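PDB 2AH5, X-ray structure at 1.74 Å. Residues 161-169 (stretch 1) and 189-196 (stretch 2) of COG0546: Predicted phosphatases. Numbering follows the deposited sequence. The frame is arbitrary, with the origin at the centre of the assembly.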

# COMPACT_ATOMS: atom_id res chain seq x y z
N GLY A 161 7.47 2.12 1.32
CA GLY A 161 6.41 1.18 1.69
C GLY A 161 6.49 0.66 3.11
O GLY A 161 7.54 0.76 3.76
N ASP A 162 5.36 0.11 3.58
CA ASP A 162 5.20 -0.32 4.96
C ASP A 162 5.13 -1.84 5.19
O ASP A 162 5.02 -2.25 6.33
CB ASP A 162 3.98 0.34 5.62
CG ASP A 162 2.65 -0.13 5.02
OD1 ASP A 162 2.52 -0.13 3.78
OD2 ASP A 162 1.76 -0.55 5.80
N THR A 163 5.20 -2.65 4.13
CA THR A 163 5.05 -4.11 4.28
C THR A 163 6.15 -4.96 3.65
O THR A 163 6.88 -4.52 2.74
CB THR A 163 3.70 -4.62 3.68
OG1 THR A 163 3.77 -4.57 2.25
CG2 THR A 163 2.49 -3.83 4.18
N LYS A 164 6.19 -6.23 4.08
CA LYS A 164 7.07 -7.23 3.49
C LYS A 164 6.81 -7.38 1.99
O LYS A 164 7.73 -7.66 1.22
CB LYS A 164 6.90 -8.58 4.21
CG LYS A 164 5.50 -9.13 4.14
CD LYS A 164 5.25 -10.23 5.17
CE LYS A 164 5.75 -11.56 4.66
NZ LYS A 164 4.99 -12.72 5.27
N PHE A 165 5.56 -7.19 1.57
CA PHE A 165 5.24 -7.28 0.13
C PHE A 165 5.92 -6.18 -0.70
O PHE A 165 6.38 -6.43 -1.80
CB PHE A 165 3.72 -7.28 -0.07
CG PHE A 165 3.02 -8.33 0.75
CD1 PHE A 165 2.87 -9.62 0.25
CD2 PHE A 165 2.52 -8.03 2.01
CE1 PHE A 165 2.22 -10.61 1.02
CE2 PHE A 165 1.88 -9.01 2.78
CZ PHE A 165 1.75 -10.30 2.28
N ASP A 166 6.02 -4.98 -0.13
CA ASP A 166 6.75 -3.87 -0.76
C ASP A 166 8.24 -4.20 -0.81
O ASP A 166 8.89 -3.94 -1.79
CB ASP A 166 6.57 -2.58 0.07
CG ASP A 166 5.15 -2.03 -0.00
OD1 ASP A 166 4.51 -2.14 -1.07
OD2 ASP A 166 4.65 -1.54 1.03
N MSE A 167 8.77 -4.75 0.29
CA MSE A 167 10.21 -5.03 0.35
C MSE A 167 10.57 -6.13 -0.65
O MSE A 167 11.56 -6.00 -1.38
CB MSE A 167 10.63 -5.48 1.76
CG MSE A 167 10.31 -4.51 2.89
SE MSE A 167 11.28 -2.80 2.75
CE MSE A 167 9.92 -1.69 1.71
N LEU A 168 9.77 -7.19 -0.70
CA LEU A 168 10.03 -8.29 -1.64
C LEU A 168 9.82 -7.84 -3.09
O LEU A 168 10.58 -8.23 -3.97
CB LEU A 168 9.13 -9.49 -1.34
CG LEU A 168 9.49 -10.33 -0.12
CD1 LEU A 168 8.35 -11.26 0.21
CD2 LEU A 168 10.78 -11.11 -0.37
N GLY A 169 8.78 -7.04 -3.32
CA GLY A 169 8.57 -6.44 -4.64
C GLY A 169 9.79 -5.68 -5.13
O GLY A 169 10.19 -5.80 -6.30
N ASP A 189 9.79 -7.20 10.78
CA ASP A 189 9.63 -7.83 9.46
C ASP A 189 10.40 -7.03 8.39
O ASP A 189 11.19 -7.60 7.63
CB ASP A 189 8.15 -7.92 9.08
CG ASP A 189 7.38 -8.96 9.87
OD1 ASP A 189 7.76 -10.16 9.82
OD2 ASP A 189 6.38 -8.60 10.53
N LEU A 190 10.19 -5.72 8.36
CA LEU A 190 10.75 -4.90 7.30
C LEU A 190 12.26 -4.95 7.29
O LEU A 190 12.88 -5.01 6.23
CB LEU A 190 10.28 -3.46 7.42
CG LEU A 190 8.76 -3.29 7.28
CD1 LEU A 190 8.32 -1.93 7.77
CD2 LEU A 190 8.33 -3.53 5.83
N LEU A 191 12.86 -4.96 8.48
CA LEU A 191 14.32 -4.97 8.54
C LEU A 191 14.93 -6.30 8.06
O LEU A 191 16.07 -6.31 7.62
CB LEU A 191 14.82 -4.65 9.95
CG LEU A 191 14.64 -3.25 10.53
CD1 LEU A 191 14.96 -3.25 12.02
CD2 LEU A 191 15.54 -2.27 9.81
N ASN A 192 14.18 -7.40 8.13
CA ASN A 192 14.67 -8.67 7.60
C ASN A 192 14.95 -8.62 6.10
O ASN A 192 15.63 -9.50 5.57
CB ASN A 192 13.69 -9.80 7.89
CG ASN A 192 13.73 -10.25 9.35
OD1 ASN A 192 14.66 -9.96 10.08
ND2 ASN A 192 12.69 -10.95 9.77
N TYR A 193 14.43 -7.59 5.43
CA TYR A 193 14.65 -7.39 3.99
C TYR A 193 15.73 -6.34 3.63
O TYR A 193 15.87 -6.00 2.45
CB TYR A 193 13.33 -7.09 3.28
CG TYR A 193 12.31 -8.18 3.50
CD1 TYR A 193 12.27 -9.30 2.68
CD2 TYR A 193 11.41 -8.11 4.58
CE1 TYR A 193 11.34 -10.33 2.90
CE2 TYR A 193 10.47 -9.13 4.80
CZ TYR A 193 10.45 -10.23 3.97
OH TYR A 193 9.53 -11.22 4.17
N GLN A 194 16.50 -5.88 4.61
CA GLN A 194 17.65 -4.99 4.33
C GLN A 194 17.24 -3.74 3.50
O GLN A 194 17.73 -3.54 2.36
CB GLN A 194 18.82 -5.75 3.64
CG GLN A 194 19.43 -6.90 4.48
CD GLN A 194 18.49 -8.07 4.67
OE1 GLN A 194 17.97 -8.64 3.70
NE2 GLN A 194 18.28 -8.47 5.93
N PRO A 195 16.33 -2.91 4.05
CA PRO A 195 15.98 -1.69 3.30
C PRO A 195 17.17 -0.76 3.15
O PRO A 195 18.10 -0.75 3.97
CB PRO A 195 14.93 -1.00 4.19
CG PRO A 195 15.10 -1.59 5.53
CD PRO A 195 15.59 -3.00 5.33
N ASP A 196 17.09 0.09 2.14
CA ASP A 196 18.14 1.06 1.86
C ASP A 196 18.12 2.26 2.79
O ASP A 196 19.12 2.94 2.98
CB ASP A 196 18.06 1.50 0.41
CG ASP A 196 18.30 0.34 -0.54
OD1 ASP A 196 19.45 -0.17 -0.57
OD2 ASP A 196 17.34 -0.12 -1.19

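The two stretches belong to one chain and meet through apolar side chains. No hydrogen bond crosses between them. Together they bury 407 Å² of surface, counting both sides. Stretch 1 runs through a short loop into a helix that starts at Lys 164 and continues past Gly 169. Stretch 2 opens in the last part of a helix and then turns into loop. The backbones come close at two places. The CA atoms of Lys 164 and Leu 190 are 5.8 Å apart, and those of Met 167 and Tyr 193 are 6.2 Å apart. Both partners advance by three residues between these points, about one helical turn on stretch 1.

Asp 189 begins stretch 2. Its CA-to-CB bond points toward stretch 1. The closest approach of its side chain is 5.1 Å, from Asp 189 CB to Lys 164 CB, too far for a contact. Asp 189 O accepts a weak hydrogen bond from Asn 192 N, at 3.0 Å.

Leu 190 is buried and makes the first real contact. Its CA-to-CB bond points sideways, yet the end of the side chain comes nearer to stretch 1. The methyl CD2 sits over the start of the helix. Leu 190 CD2 lies 3.6 Å from Asp 162 O, 3.4 Å from Thr 163 C and 3.9 Å from Lys 164 N. These are van der Waals contacts between a methyl group and the backbone. Leu 190 CD2 also packs against Met 167 CG at 3.7 Å, an apolar pairing.

The backbone that this methyl touches is held by its own bonds. Thr 163 is the N-cap: Thr 163 OG1 accepts a weak bond from Asp 166 N at 3.3 Å. In return, Asp 166 OD2 accepts weak bonds from Asp 162 N at 3.1 Å and from Thr 163 N at 3.3 Å. The Asp 166 side chain therefore ties the loop to the first turn of the helix.

The CA-to-CB bond of Leu 191 points away from stretch 1. Leu 191 starts a type I turn that ends at Gln 194, with Gln 194 N bonded to Leu 191 O at 3.1 Å. Asn 192 lies within this turn and is out of reach of stretch 1.

Tyr 193 follows and has the largest covered area of any residue here. Its CA-to-CB bond points toward the helix. Tyr 193 CB meets Met 167 CB at 3.5 Å. Farther out, Tyr 193 CE1 touches Leu 168 CD2 at 3.4 Å, and Tyr 193 CE2 lies 3.7 Å from Lys 164 CB. The ring thus meets carbon atoms from three helix residues, all approaching obliquely. Lys 164 offers the aliphatic base of its side chain, while its end leads away.

The CA-to-CB bond of Gln 194 points away from stretch 1. Gln 194 NE2 gives a weak hydrogen bond to Asn 192 O at 2.9 Å.

Pro 195 adds a looser apolar contact. Pro 195 CB lies 4.3 Å from SE of Met 167, which is selenomethionine. Asp 196 is exposed and out of reach.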